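Local atomic coordinates of putative GH105 family protein (Salmonella enterica subsp. enterica serovar Paratyphi A, PDB entry 3QWT), a protein that probably acts as a glycoside hydrolase of family GH105, whose known members release unsaturated uronic acid residues from oligosaccharides. Residues 175-179 / 190-194; 238-243 / 299-304; 322-328 / 372-376; 106-112 / 136-141. One frame throughout, in Å; residues are numbered along the deposited sequence.

Interaction 1 of 4, residues 175-179 / 190-194; sequences VLPLA and YVEEA
Helices 170-184 and 188-205 follow each other through a short turn and pack as an antiparallel helical hairpin, the repeating unit of an alpha/alpha toroid. The segment axes approach to 8.5 Å at -153°, and the CA atoms are nearest at Val-175 with Ala-194 (5.5 Å) and Ala-179 with Val-191 (4.7 Å). Val-175, in rotamer t, opens the contact: its CG1 lies 3.8 Å from Ala-194 CB and 3.6 Å from Ala-194 O. Leu-176 turns away from the partner helix. Pro-177 cannot donate a backbone bond to the preceding turn, so the helix kinks here, although Ala-179 N still reaches Val-175 O at 2.9 Å. Leu-178, with chi1 t and chi2 p, leans across; its CD1 meets Tyr-190 CB at 3.6 Å and its CD2 meets Glu-193 CG at 3.9 Å. Ala-179 permits the tight end of the pair, with CB 3.9 Å from Ala-194 CB and O 3.8 Å from Val-191 CG2. The side-chain contacts are apolar, with two backbone carbonyls against methyl groups, while the polar ends serve others: Tyr-190 bonds Glu-139, and Glu-193 pairs with Arg-258 of the second subunit. Around the hairpin, helix 131-143 packs on Leu-178 and Tyr-190, helix 231-248 on Leu-176, Ala-179 and Val-191, and helix 114-125 on Leu-176 and Pro-177.

Interaction 2 of 4, residues 238-243 / 299-304; sequences TIVIPD and GFAYGI
In the alpha/alpha toroid, helices 231-248 and 294-309 run side by side in nearly the same direction, as neighbouring helices of the inner ring do. Their short segments cross at 26° with the axes 8.0 Å apart, and Ile-239 CA lies 4.8 Å from Gly-303 CA. The CA-to-CB bond of Thr-238 points toward the partner. Thr-238 O lies 3.1 Å from Gly-303 CA in a CA-H...O contact, so close that a CB on Gly-303 would collide with it; two glycines, Gly-299 and Gly-303, let the backbones meet. Thr-238 OG1 sits at the ring edge of Phe-300, 3.2 Å from CD1, while hydrogen bonding to Gln-267. Ile-239, chi1 m and chi2 t, lays its CD1 on Gly-299 CA at 3.6 Å, where a CB would again clash, and its CG1 is 4.1 Å from Tyr-302 CD2. Farther along, the helix is kinked at Pro-242, which has no amide hydrogen for the preceding turn. Tyr-302, chi1 t, reaches past Ile-239 to the next turn, where Asp-243 swings its carboxylate over. This buried carboxylate is shared with Lys-306 and Tyr-74, and Tyr-302 also meets His-78 edge-to-face. A polar cluster closes the far end of the seam; between the two segments, Tyr-302 OH donates to Asp-243 OD1 at 2.8 Å.

Interaction 3 of 4, residues 322-328 / 372-376; sequences EKAIRGI and CLTEY
Both segments are regular alpha helix, but they cross obliquely: the angle between their directions is 123° (signed -123°) and the axes stay 11.0 Å apart. Even the nearest CA atoms, those of Ile-325 and Leu-373, are 7.4 Å apart, so side chains, Ile-325 and Tyr-376 foremost, fill the space. Ile-325, with chi1 and chi2 both m, contributes the largest share. Its CG2 stands 3.8 Å from the centroid of the Tyr-376 ring, only 3° off the normal, a CH-pi contact, and its CG1 is 3.8 Å from Tyr-376 CD2. Ile-325 CD1 reaches Cys-372 SG at 3.9 Å and Leu-373 CD2 at 4.3 Å. One turn on, Ile-328 CG2 adds a looser contact with Cys-372 SG at 4.3 Å. Tyr-376, chi1 t, extends across so that its OH donates to Glu-322 OE1 at 2.7 Å. Glu-322 OE2 forms a salt bridge with Arg-326 NE at 2.6 Å. In the alpha/alpha toroid this is consistent with outer helix 318-330 packing on inner helix 363-377, beside helix 294-309. Its chemistry is that of an apolar core finished at its more exposed edge by a carboxylate serving both a tyrosine and an arginine.

Interaction 4 of 4, residues 106-112 / 136-141; sequences TKNVNTM and TWAEWA
A lysine side chain lies between two indoles here. Lys-107, with chi1 m and both chi2 and chi3 t, sets CG 3.5 Å from the centroid of the Trp-137 six-membered ring and CB 3.8 Å from that of the Trp-140 five-membered ring, both CH-pi; its NZ is 4.7 Å from the centroid of the Trp-137 five-membered ring, a cation-pi contact. Lys-107 NZ and Trp-137 NE1 both bond the C-terminal carboxylate of Phe-381 of the third subunit, placing the arrangement at a subunit interface. The nearest CA pairs are Met-112 with Trp-137 (7.2 Å) and Val-109 with Ala-141 (8.3 Å). The loop, extended at 106-108 and helical in phi/psi from 109, is turned by an Asx motif, Asn-108 OD1 accepting from Thr-111 N at 2.9 Å; Thr-111 OG1 donates to Thr-106 O at 2.8 Å. The end of Met-112, a selenomethionine, packs among Trp-137, Trp-140 and Ala-141. The loop joins helix 86-102 to helix 114-125 against helix 131-143, with helix 170-184 touching Val-109, Asn-110 and Met-112.

Along the chain the contacts open in the order 4, 1, 2, 3, and together they trace much of the alpha/alpha toroid. Interactions 4 and 1 have centres about 12 Å apart and meet through helix 131-143, where Tyr-190 OH lies 2.7 Å from Glu-139 OE2, a probable hydrogen bond. Interaction 1 touches interaction 2, about 17 Å away between centres, where Leu-176 packs on Asp-243. Interactions 2 and 3, about 12 Å between centres, interlock as Ala-301 and Tyr-302 pack on Cys-372. Interactions 3 and 4 stand about 32 Å apart between centres; because each contact touches the next, a linked series of packed segments reaches from one side of the toroid to the other.

Interaction 1 of 4, residues 175-179 / 190-194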
loop_
_atom_site.group_PDB
_atom_site.type_symbol
_atom_site.label_atom_id
_atom_site.label_comp_id
_atom_site.label_asym_id
_atom_site.label_seq_id
_atom_site.Cartn_x
_atom_site.Cartn_y
_atom_site.Cartn_z
ATOM N N VAL A 175 -31.495 -9.787 -1.122
ATOM C CA VAL A 175 -30.426 -8.834 -0.940
ATOM C C VAL A 175 -29.414 -9.279 0.113
ATOM O O VAL A 175 -28.223 -9.313 -0.148
ATOM C CB VAL A 175 -30.914 -7.438 -0.571
ATOM C CG1 VAL A 175 -29.714 -6.493 -0.582
ATOM C CG2 VAL A 175 -31.967 -6.981 -1.548
ATOM N N LEU A 176 -29.878 -9.596 1.311
ATOM C CA LEU A 176 -28.938 -9.934 2.364
ATOM C C LEU A 176 -28.104 -11.162 1.983
ATOM O O LEU A 176 -26.896 -11.166 2.179
ATOM C CB LEU A 176 -29.653 -10.129 3.703
ATOM C CG LEU A 176 -28.735 -10.554 4.848
ATOM C CD1 LEU A 176 -27.613 -9.548 5.053
ATOM C CD2 LEU A 176 -29.530 -10.701 6.108
ATOM N N PRO A 177 -28.748 -12.211 1.436
ATOM C CA PRO A 177 -27.949 -13.362 0.984
ATOM C C PRO A 177 -26.900 -12.964 -0.042
ATOM O O PRO A 177 -25.775 -13.461 -0.001
ATOM C CB PRO A 177 -28.990 -14.286 0.344
ATOM C CG PRO A 177 -30.261 -13.969 1.077
ATOM C CD PRO A 177 -30.196 -12.508 1.444
ATOM N N LEU A 178 -27.263 -12.074 -0.957
ATOM C CA LEU A 178 -26.321 -11.636 -1.987
ATOM C C LEU A 178 -25.118 -10.901 -1.390
ATOM O O LEU A 178 -23.979 -11.177 -1.732
ATOM C CB LEU A 178 -27.014 -10.753 -3.018
ATOM C CG LEU A 178 -26.061 -10.147 -4.039
ATOM C CD1 LEU A 178 -25.371 -11.236 -4.899
ATOM C CD2 LEU A 178 -26.827 -9.171 -4.900
ATOM N N ALA A 179 -25.390 -9.966 -0.491
ATOM C CA ALA A 179 -24.358 -9.311 0.302
ATOM C C ALA A 179 -23.440 -10.320 1.002
ATOM O O ALA A 179 -22.217 -10.205 0.951
ATOM C CB ALA A 179 -25.009 -8.414 1.340
ATOM N N TYR A 190 -21.062 -7.869 -5.865
ATOM C CA TYR A 190 -22.298 -8.359 -5.250
ATOM C C TYR A 190 -22.721 -7.407 -4.139
ATOM O O TYR A 190 -23.900 -7.105 -3.967
ATOM C CB TYR A 190 -22.121 -9.748 -4.635
ATOM C CG TYR A 190 -21.832 -10.862 -5.606
ATOM C CD1 TYR A 190 -21.817 -10.648 -6.986
ATOM C CD2 TYR A 190 -21.583 -12.153 -5.135
ATOM C CE1 TYR A 190 -21.536 -11.699 -7.878
ATOM C CE2 TYR A 190 -21.295 -13.194 -6.002
ATOM C CZ TYR A 190 -21.284 -12.969 -7.367
ATOM O OH TYR A 190 -21.016 -14.032 -8.195
ATOM N N VAL A 191 -21.740 -6.952 -3.376
ATOM C CA VAL A 191 -22.007 -6.079 -2.252
ATOM C C VAL A 191 -22.437 -4.700 -2.735
ATOM O O VAL A 191 -23.294 -4.068 -2.121
ATOM C CB VAL A 191 -20.770 -5.944 -1.365
ATOM C CG1 VAL A 191 -21.031 -4.941 -0.255
ATOM C CG2 VAL A 191 -20.383 -7.309 -0.799
ATOM N N GLU A 192 -21.841 -4.239 -3.834
ATOM C CA GLU A 192 -22.206 -2.938 -4.400
ATOM C C GLU A 192 -23.663 -3.007 -4.870
ATOM O O GLU A 192 -24.471 -2.113 -4.595
ATOM C CB GLU A 192 -21.277 -2.516 -5.559
ATOM C CG GLU A 192 -19.940 -1.918 -5.127
ATOM C CD GLU A 192 -20.058 -0.962 -3.924
ATOM O OE1 GLU A 192 -19.760 -1.414 -2.798
ATOM O OE2 GLU A 192 -20.433 0.232 -4.083
ATOM N N GLU A 193 -23.997 -4.098 -5.548
ATOM C CA GLU A 193 -25.355 -4.306 -6.018
ATOM C C GLU A 193 -26.306 -4.293 -4.832
ATOM O O GLU A 193 -27.376 -3.680 -4.875
ATOM C CB GLU A 193 -25.453 -5.642 -6.760
ATOM C CG GLU A 193 -26.873 -6.016 -7.154
ATOM C CD GLU A 193 -27.502 -5.046 -8.164
ATOM O OE1 GLU A 193 -28.744 -5.045 -8.299
ATOM O OE2 GLU A 193 -26.760 -4.302 -8.839
ATOM N N ALA A 194 -25.906 -4.980 -3.772
ATOM C CA ALA A 194 -26.741 -5.102 -2.580
ATOM C C ALA A 194 -27.045 -3.731 -1.925
ATOM O O ALA A 194 -28.175 -3.435 -1.560
ATOM C CB ALA A 194 -26.092 -6.065 -1.584
#

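Interaction 2 of 4, residues 238-243 / 299-304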
loop_
_atom_site.group_PDB
_atom_site.type_symbol
_atom_site.label_atom_id
_atom_site.label_comp_id
_atom_site.label_asym_id
_atom_site.label_seq_id
_atom_site.Cartn_x
_atom_site.Cartn_y
_atom_site.Cartn_z
ATOM N N THR A 238 -36.061 -4.166 10.171
ATOM C CA THR A 238 -35.472 -4.082 11.487
ATOM C C THR A 238 -34.467 -5.209 11.668
ATOM O O THR A 238 -33.544 -5.102 12.472
ATOM C CB THR A 238 -36.527 -4.214 12.566
ATOM O OG1 THR A 238 -37.762 -3.685 12.075
ATOM C CG2 THR A 238 -36.095 -3.458 13.785
ATOM N N ILE A 239 -34.674 -6.300 10.935
ATOM C CA ILE A 239 -33.761 -7.439 10.968
ATOM C C ILE A 239 -32.558 -7.215 10.064
ATOM O O ILE A 239 -31.417 -7.425 10.477
ATOM C CB ILE A 239 -34.461 -8.711 10.496
ATOM C CG1 ILE A 239 -35.445 -9.203 11.567
ATOM C CG2 ILE A 239 -33.423 -9.764 10.150
ATOM C CD1 ILE A 239 -36.372 -10.328 11.119
ATOM N N VAL A 240 -32.827 -6.773 8.833
ATOM C CA VAL A 240 -31.808 -6.728 7.793
ATOM C C VAL A 240 -30.812 -5.587 7.973
ATOM O O VAL A 240 -29.600 -5.770 7.835
ATOM C CB VAL A 240 -32.440 -6.617 6.399
ATOM C CG1 VAL A 240 -31.397 -6.257 5.387
ATOM C CG2 VAL A 240 -33.084 -7.912 6.009
ATOM N N ILE A 241 -31.308 -4.400 8.272
ATOM C CA ILE A 241 -30.399 -3.270 8.391
ATOM C C ILE A 241 -29.245 -3.565 9.365
ATOM O O ILE A 241 -28.082 -3.287 9.064
ATOM C CB ILE A 241 -31.136 -1.979 8.766
ATOM C CG1 ILE A 241 -32.040 -1.559 7.601
ATOM C CG2 ILE A 241 -30.137 -0.864 9.093
ATOM C CD1 ILE A 241 -32.899 -0.340 7.876
ATOM N N PRO A 242 -29.559 -4.135 10.530
ATOM C CA PRO A 242 -28.477 -4.375 11.479
ATOM C C PRO A 242 -27.560 -5.469 10.976
ATOM O O PRO A 242 -26.342 -5.361 11.133
ATOM C CB PRO A 242 -29.219 -4.834 12.741
ATOM C CG PRO A 242 -30.555 -4.210 12.618
ATOM C CD PRO A 242 -30.880 -4.292 11.155
ATOM N N ASP A 243 -28.127 -6.504 10.363
ATOM C CA ASP A 243 -27.283 -7.581 9.854
ATOM C C ASP A 243 -26.447 -7.120 8.674
ATOM O O ASP A 243 -25.278 -7.478 8.547
ATOM C CB ASP A 243 -28.120 -8.813 9.510
ATOM C CG ASP A 243 -28.553 -9.579 10.755
ATOM O OD1 ASP A 243 -28.386 -9.061 11.882
ATOM O OD2 ASP A 243 -29.057 -10.694 10.605
ATOM N N GLY A 299 -39.329 -10.249 14.965
ATOM C CA GLY A 299 -38.270 -9.680 14.147
ATOM C C GLY A 299 -37.901 -8.333 14.728
ATOM O O GLY A 299 -36.725 -7.985 14.844
ATOM N N PHE A 300 -38.933 -7.588 15.116
ATOM C CA PHE A 300 -38.761 -6.291 15.736
ATOM C C PHE A 300 -37.908 -6.416 16.986
ATOM O O PHE A 300 -36.940 -5.686 17.165
ATOM C CB PHE A 300 -40.122 -5.716 16.081
ATOM C CG PHE A 300 -40.891 -5.233 14.890
ATOM C CD1 PHE A 300 -40.228 -4.760 13.768
ATOM C CD2 PHE A 300 -42.279 -5.239 14.895
ATOM C CE1 PHE A 300 -40.939 -4.297 12.671
ATOM C CE2 PHE A 300 -42.995 -4.777 13.802
ATOM C CZ PHE A 300 -42.325 -4.311 12.688
ATOM N N ALA A 301 -38.259 -7.366 17.841
ATOM C CA ALA A 301 -37.501 -7.594 19.057
ATOM C C ALA A 301 -36.041 -7.806 18.700
ATOM O O ALA A 301 -35.156 -7.161 19.257
ATOM C CB ALA A 301 -38.045 -8.800 19.806
ATOM N N TYR A 302 -35.792 -8.704 17.752
ATOM C CA TYR A 302 -34.425 -8.997 17.355
ATOM C C TYR A 302 -33.657 -7.737 16.971
ATOM O O TYR A 302 -32.613 -7.430 17.552
ATOM C CB TYR A 302 -34.393 -9.988 16.201
ATOM C CG TYR A 302 -33.000 -10.168 15.635
ATOM C CD1 TYR A 302 -32.066 -10.967 16.280
ATOM C CD2 TYR A 302 -32.614 -9.524 14.466
ATOM C CE1 TYR A 302 -30.790 -11.125 15.769
ATOM C CE2 TYR A 302 -31.346 -9.675 13.949
ATOM C CZ TYR A 302 -30.434 -10.478 14.602
ATOM O OH TYR A 302 -29.163 -10.637 14.084
ATOM N N GLY A 303 -34.186 -7.006 15.998
ATOM C CA GLY A 303 -33.497 -5.846 15.455
ATOM C C GLY A 303 -33.251 -4.776 16.491
ATOM O O GLY A 303 -32.150 -4.221 16.588
ATOM N N ILE A 304 -34.285 -4.475 17.268
ATOM C CA ILE A 304 -34.168 -3.461 18.297
ATOM C C ILE A 304 -33.113 -3.867 19.316
ATOM O O ILE A 304 -32.289 -3.057 19.723
ATOM C CB ILE A 304 -35.514 -3.189 18.965
ATOM C CG1 ILE A 304 -36.491 -2.638 17.926
ATOM C CG2 ILE A 304 -35.348 -2.208 20.124
ATOM C CD1 ILE A 304 -37.916 -2.418 18.446
#

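Interaction 3 of 4, residues 322-328 / 372-376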
loop_
_atom_site.group_PDB
_atom_site.type_symbol
_atom_site.label_atom_id
_atom_site.label_comp_id
_atom_site.label_asym_id
_atom_site.label_seq_id
_atom_site.Cartn_x
_atom_site.Cartn_y
_atom_site.Cartn_z
ATOM N N GLU A 322 -37.371 -5.359 25.567
ATOM C CA GLU A 322 -37.693 -6.135 26.765
ATOM C C GLU A 322 -39.176 -6.474 26.881
ATOM O O GLU A 322 -39.532 -7.606 27.219
ATOM C CB GLU A 322 -37.233 -5.386 28.017
ATOM C CG GLU A 322 -37.662 -6.023 29.322
ATOM C CD GLU A 322 -36.909 -7.302 29.632
ATOM O OE1 GLU A 322 -35.834 -7.517 29.020
ATOM O OE2 GLU A 322 -37.394 -8.083 30.491
ATOM N N LYS A 323 -40.038 -5.500 26.610
ATOM C CA LYS A 323 -41.474 -5.764 26.599
ATOM C C LYS A 323 -41.812 -6.788 25.519
ATOM O O LYS A 323 -42.487 -7.777 25.790
ATOM C CB LYS A 323 -42.276 -4.485 26.385
ATOM C CG LYS A 323 -41.999 -3.432 27.428
ATOM C CD LYS A 323 -42.956 -2.263 27.315
ATOM C CE LYS A 323 -42.610 -1.196 28.351
ATOM N NZ LYS A 323 -43.451 0.022 28.201
ATOM N N ALA A 324 -41.340 -6.555 24.295
ATOM C CA ALA A 324 -41.638 -7.478 23.206
ATOM C C ALA A 324 -41.181 -8.896 23.533
ATOM O O ALA A 324 -41.861 -9.859 23.208
ATOM C CB ALA A 324 -41.014 -7.000 21.892
ATOM N N ILE A 325 -40.022 -9.022 24.164
ATOM C CA ILE A 325 -39.481 -10.338 24.490
ATOM C C ILE A 325 -40.359 -11.060 25.521
ATOM O O ILE A 325 -40.603 -12.261 25.415
ATOM C CB ILE A 325 -38.022 -10.255 24.993
ATOM C CG1 ILE A 325 -37.051 -9.948 23.831
ATOM C CG2 ILE A 325 -37.627 -11.549 25.665
ATOM C CD1 ILE A 325 -36.981 -11.041 22.756
ATOM N N ARG A 326 -40.835 -10.321 26.516
ATOM C CA ARG A 326 -41.749 -10.887 27.500
ATOM C C ARG A 326 -43.022 -11.349 26.799
ATOM O O ARG A 326 -43.482 -12.474 26.998
ATOM C CB ARG A 326 -42.059 -9.868 28.606
ATOM C CG ARG A 326 -40.960 -9.758 29.655
ATOM C CD ARG A 326 -41.070 -8.486 30.478
ATOM N NE ARG A 326 -39.862 -8.280 31.271
ATOM C CZ ARG A 326 -39.834 -8.221 32.599
ATOM N NH1 ARG A 326 -40.956 -8.324 33.301
ATOM N NH2 ARG A 326 -38.681 -8.039 33.227
ATOM N N GLY A 327 -43.567 -10.479 25.954
ATOM C CA GLY A 327 -44.701 -10.820 25.117
ATOM C C GLY A 327 -44.489 -12.072 24.276
ATOM O O GLY A 327 -45.384 -12.923 24.193
ATOM N N ILE A 328 -43.315 -12.194 23.653
ATOM C CA ILE A 328 -43.025 -13.350 22.795
ATOM C C ILE A 328 -43.042 -14.645 23.591
ATOM O O ILE A 328 -43.569 -15.664 23.138
ATOM C CB ILE A 328 -41.658 -13.239 22.069
ATOM C CG1 ILE A 328 -41.676 -12.129 21.010
ATOM C CG2 ILE A 328 -41.298 -14.568 21.398
ATOM C CD1 ILE A 328 -42.668 -12.397 19.897
ATOM N N CYS A 372 -34.897 -13.619 17.807
ATOM C CA CYS A 372 -34.963 -12.607 18.855
ATOM C C CYS A 372 -34.551 -13.195 20.195
ATOM O O CYS A 372 -33.922 -12.520 21.005
ATOM C CB CYS A 372 -36.357 -11.967 18.942
ATOM S SG CYS A 372 -37.721 -13.048 19.508
ATOM N N LEU A 373 -34.883 -14.462 20.422
ATOM C CA LEU A 373 -34.562 -15.071 21.702
ATOM C C LEU A 373 -33.055 -15.316 21.806
ATOM O O LEU A 373 -32.479 -15.239 22.898
ATOM C CB LEU A 373 -35.381 -16.348 21.961
ATOM C CG LEU A 373 -36.882 -16.166 22.207
ATOM C CD1 LEU A 373 -37.585 -17.518 22.333
ATOM C CD2 LEU A 373 -37.133 -15.325 23.440
ATOM N N THR A 374 -32.405 -15.567 20.673
ATOM C CA THR A 374 -30.951 -15.766 20.676
ATOM C C THR A 374 -30.195 -14.478 20.940
ATOM O O THR A 374 -29.210 -14.455 21.677
ATOM C CB THR A 374 -30.453 -16.379 19.374
ATOM O OG1 THR A 374 -31.046 -17.671 19.202
ATOM C CG2 THR A 374 -28.943 -16.525 19.413
ATOM N N GLU A 375 -30.652 -13.396 20.327
ATOM C CA GLU A 375 -30.071 -12.101 20.602
ATOM C C GLU A 375 -30.291 -11.757 22.086
ATOM O O GLU A 375 -29.419 -11.173 22.739
ATOM C CB GLU A 375 -30.653 -11.043 19.653
ATOM C CG GLU A 375 -30.207 -9.609 19.933
ATOM C CD GLU A 375 -28.711 -9.354 19.719
ATOM O OE1 GLU A 375 -28.122 -9.942 18.805
ATOM O OE2 GLU A 375 -28.122 -8.535 20.457
ATOM N N TYR A 376 -31.437 -12.150 22.632
ATOM C CA TYR A 376 -31.730 -11.856 24.032
ATOM C C TYR A 376 -30.808 -12.635 24.977
ATOM O O TYR A 376 -30.466 -12.154 26.066
ATOM C CB TYR A 376 -33.193 -12.150 24.346
ATOM C CG TYR A 376 -33.663 -11.587 25.677
ATOM C CD1 TYR A 376 -33.948 -12.431 26.751
ATOM C CD2 TYR A 376 -33.831 -10.216 25.856
ATOM C CE1 TYR A 376 -34.376 -11.936 27.953
ATOM C CE2 TYR A 376 -34.269 -9.704 27.074
ATOM C CZ TYR A 376 -34.538 -10.574 28.117
ATOM O OH TYR A 376 -34.972 -10.094 29.336
#

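Interaction 4 of 4, residues 106-112 / 136-141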
loop_
_atom_site.group_PDB
_atom_site.type_symbol
_atom_site.label_atom_id
_atom_site.label_comp_id
_atom_site.label_asym_id
_atom_site.label_seq_id
_atom_site.Cartn_x
_atom_site.Cartn_y
_atom_site.Cartn_z
ATOM N N THR A 106 -36.779 -23.980 -8.682
ATOM C CA THR A 106 -36.610 -22.854 -9.594
ATOM C C THR A 106 -36.202 -21.581 -8.847
ATOM O O THR A 106 -36.474 -21.449 -7.664
ATOM C CB THR A 106 -37.884 -22.593 -10.438
ATOM O OG1 THR A 106 -39.013 -22.511 -9.572
ATOM C CG2 THR A 106 -38.106 -23.735 -11.451
ATOM N N LYS A 107 -35.550 -20.660 -9.555
ATOM C CA LYS A 107 -34.971 -19.468 -8.941
ATOM C C LYS A 107 -35.916 -18.269 -8.915
ATOM O O LYS A 107 -36.542 -17.930 -9.917
ATOM C CB LYS A 107 -33.670 -19.078 -9.651
ATOM C CG LYS A 107 -32.562 -20.139 -9.572
ATOM C CD LYS A 107 -31.221 -19.573 -10.066
ATOM C CE LYS A 107 -30.141 -20.650 -10.125
ATOM N NZ LYS A 107 -30.405 -21.626 -11.236
ATOM N N ASN A 108 -35.993 -17.628 -7.757
ATOM C CA ASN A 108 -36.784 -16.417 -7.581
ATOM C C ASN A 108 -36.414 -15.730 -6.270
ATOM O O ASN A 108 -35.599 -16.249 -5.502
ATOM C CB ASN A 108 -38.281 -16.734 -7.614
ATOM C CG ASN A 108 -38.687 -17.738 -6.554
ATOM O OD1 ASN A 108 -38.556 -17.482 -5.351
ATOM N ND2 ASN A 108 -39.193 -18.892 -6.995
ATOM N N VAL A 109 -37.033 -14.581 -6.000
ATOM C CA VAL A 109 -36.663 -13.773 -4.839
ATOM C C VAL A 109 -36.704 -14.604 -3.561
ATOM O O VAL A 109 -35.864 -14.436 -2.684
ATOM C CB VAL A 109 -37.533 -12.498 -4.710
ATOM C CG1 VAL A 109 -38.981 -12.838 -4.328
ATOM C CG2 VAL A 109 -36.935 -11.546 -3.687
ATOM N N ASN A 110 -37.669 -15.521 -3.480
ATOM C CA ASN A 110 -37.894 -16.321 -2.261
ATOM C C ASN A 110 -37.064 -17.590 -2.103
ATOM O O ASN A 110 -36.535 -17.869 -1.023
ATOM C CB ASN A 110 -39.370 -16.658 -2.104
ATOM C CG ASN A 110 -40.215 -15.419 -1.805
ATOM O OD1 ASN A 110 -39.742 -14.484 -1.165
ATOM N ND2 ASN A 110 -41.463 -15.413 -2.274
ATOM N N THR A 111 -36.948 -18.369 -3.166
ATOM C CA THR A 111 -36.151 -19.591 -3.079
ATOM C C THR A 111 -34.645 -19.289 -2.867
ATOM O O THR A 111 -33.845 -20.189 -2.590
ATOM C CB THR A 111 -36.374 -20.470 -4.314
ATOM O OG1 THR A 111 -36.021 -19.736 -5.495
ATOM C CG2 THR A 111 -37.855 -20.923 -4.401
HETATM N N MSE A 112 -34.285 -18.014 -2.967
HETATM C CA MSE A 112 -32.916 -17.534 -2.719
HETATM C C MSE A 112 -32.547 -17.564 -1.234
HETATM O O MSE A 112 -31.400 -17.856 -0.876
HETATM C CB MSE A 112 -32.765 -16.099 -3.274
HETATM C CG MSE A 112 -31.440 -15.398 -2.970
HETATM SE SE MSE A 112 -29.926 -16.052 -4.076
HETATM C CE MSE A 112 -30.644 -15.642 -5.793
ATOM N N THR A 136 -23.800 -20.098 -8.545
ATOM C CA THR A 136 -24.843 -20.099 -9.550
ATOM C C THR A 136 -25.990 -19.153 -9.187
ATOM O O THR A 136 -26.410 -18.342 -10.020
ATOM C CB THR A 136 -25.352 -21.485 -9.820
ATOM O OG1 THR A 136 -24.234 -22.332 -10.136
ATOM C CG2 THR A 136 -26.316 -21.444 -10.988
ATOM N N TRP A 137 -26.447 -19.219 -7.938
ATOM C CA TRP A 137 -27.610 -18.441 -7.511
ATOM C C TRP A 137 -27.292 -16.955 -7.333
ATOM O O TRP A 137 -28.108 -16.095 -7.667
ATOM C CB TRP A 137 -28.215 -19.027 -6.226
ATOM C CG TRP A 137 -29.086 -20.273 -6.433
ATOM C CD1 TRP A 137 -28.663 -21.519 -6.781
ATOM C CD2 TRP A 137 -30.500 -20.369 -6.253
ATOM N NE1 TRP A 137 -29.725 -22.386 -6.829
ATOM C CE2 TRP A 137 -30.869 -21.699 -6.523
ATOM C CE3 TRP A 137 -31.498 -19.453 -5.886
ATOM C CZ2 TRP A 137 -32.180 -22.140 -6.450
ATOM C CZ3 TRP A 137 -32.812 -19.896 -5.816
ATOM C CH2 TRP A 137 -33.140 -21.225 -6.097
ATOM N N ALA A 138 -26.115 -16.651 -6.798
ATOM C CA ALA A 138 -25.705 -15.251 -6.706
ATOM C C ALA A 138 -25.534 -14.681 -8.112
ATOM O O ALA A 138 -25.951 -13.558 -8.386
ATOM C CB ALA A 138 -24.417 -15.091 -5.898
ATOM N N GLU A 139 -24.919 -15.454 -9.003
ATOM C CA GLU A 139 -24.752 -14.996 -10.383
ATOM C C GLU A 139 -26.114 -14.734 -11.020
ATOM O O GLU A 139 -26.262 -13.783 -11.792
ATOM C CB GLU A 139 -23.962 -16.002 -11.227
ATOM C CG GLU A 139 -22.451 -15.821 -11.170
ATOM C CD GLU A 139 -22.006 -14.431 -11.651
ATOM O OE1 GLU A 139 -22.235 -14.100 -12.842
ATOM O OE2 GLU A 139 -21.435 -13.671 -10.831
ATOM N N TRP A 140 -27.102 -15.582 -10.697
ATOM C CA TRP A 140 -28.463 -15.389 -11.193
ATOM C C TRP A 140 -29.067 -14.084 -10.673
ATOM O O TRP A 140 -29.676 -13.318 -11.425
ATOM C CB TRP A 140 -29.365 -16.539 -10.770
ATOM C CG TRP A 140 -30.837 -16.240 -10.962
ATOM C CD1 TRP A 140 -31.564 -16.427 -12.095
ATOM C CD2 TRP A 140 -31.750 -15.696 -9.985
ATOM N NE1 TRP A 140 -32.874 -16.039 -11.891
ATOM C CE2 TRP A 140 -33.012 -15.589 -10.605
ATOM C CE3 TRP A 140 -31.622 -15.302 -8.648
ATOM C CZ2 TRP A 140 -34.141 -15.095 -9.937
ATOM C CZ3 TRP A 140 -32.739 -14.807 -7.989
ATOM C CH2 TRP A 140 -33.984 -14.709 -8.637
ATOM N N ALA A 141 -28.942 -13.875 -9.370
ATOM C CA ALA A 141 -29.432 -12.657 -8.731
ATOM C C ALA A 141 -28.797 -11.433 -9.379
ATOM O O ALA A 141 -29.454 -10.405 -9.573
ATOM C CB ALA A 141 -29.142 -12.679 -7.229
#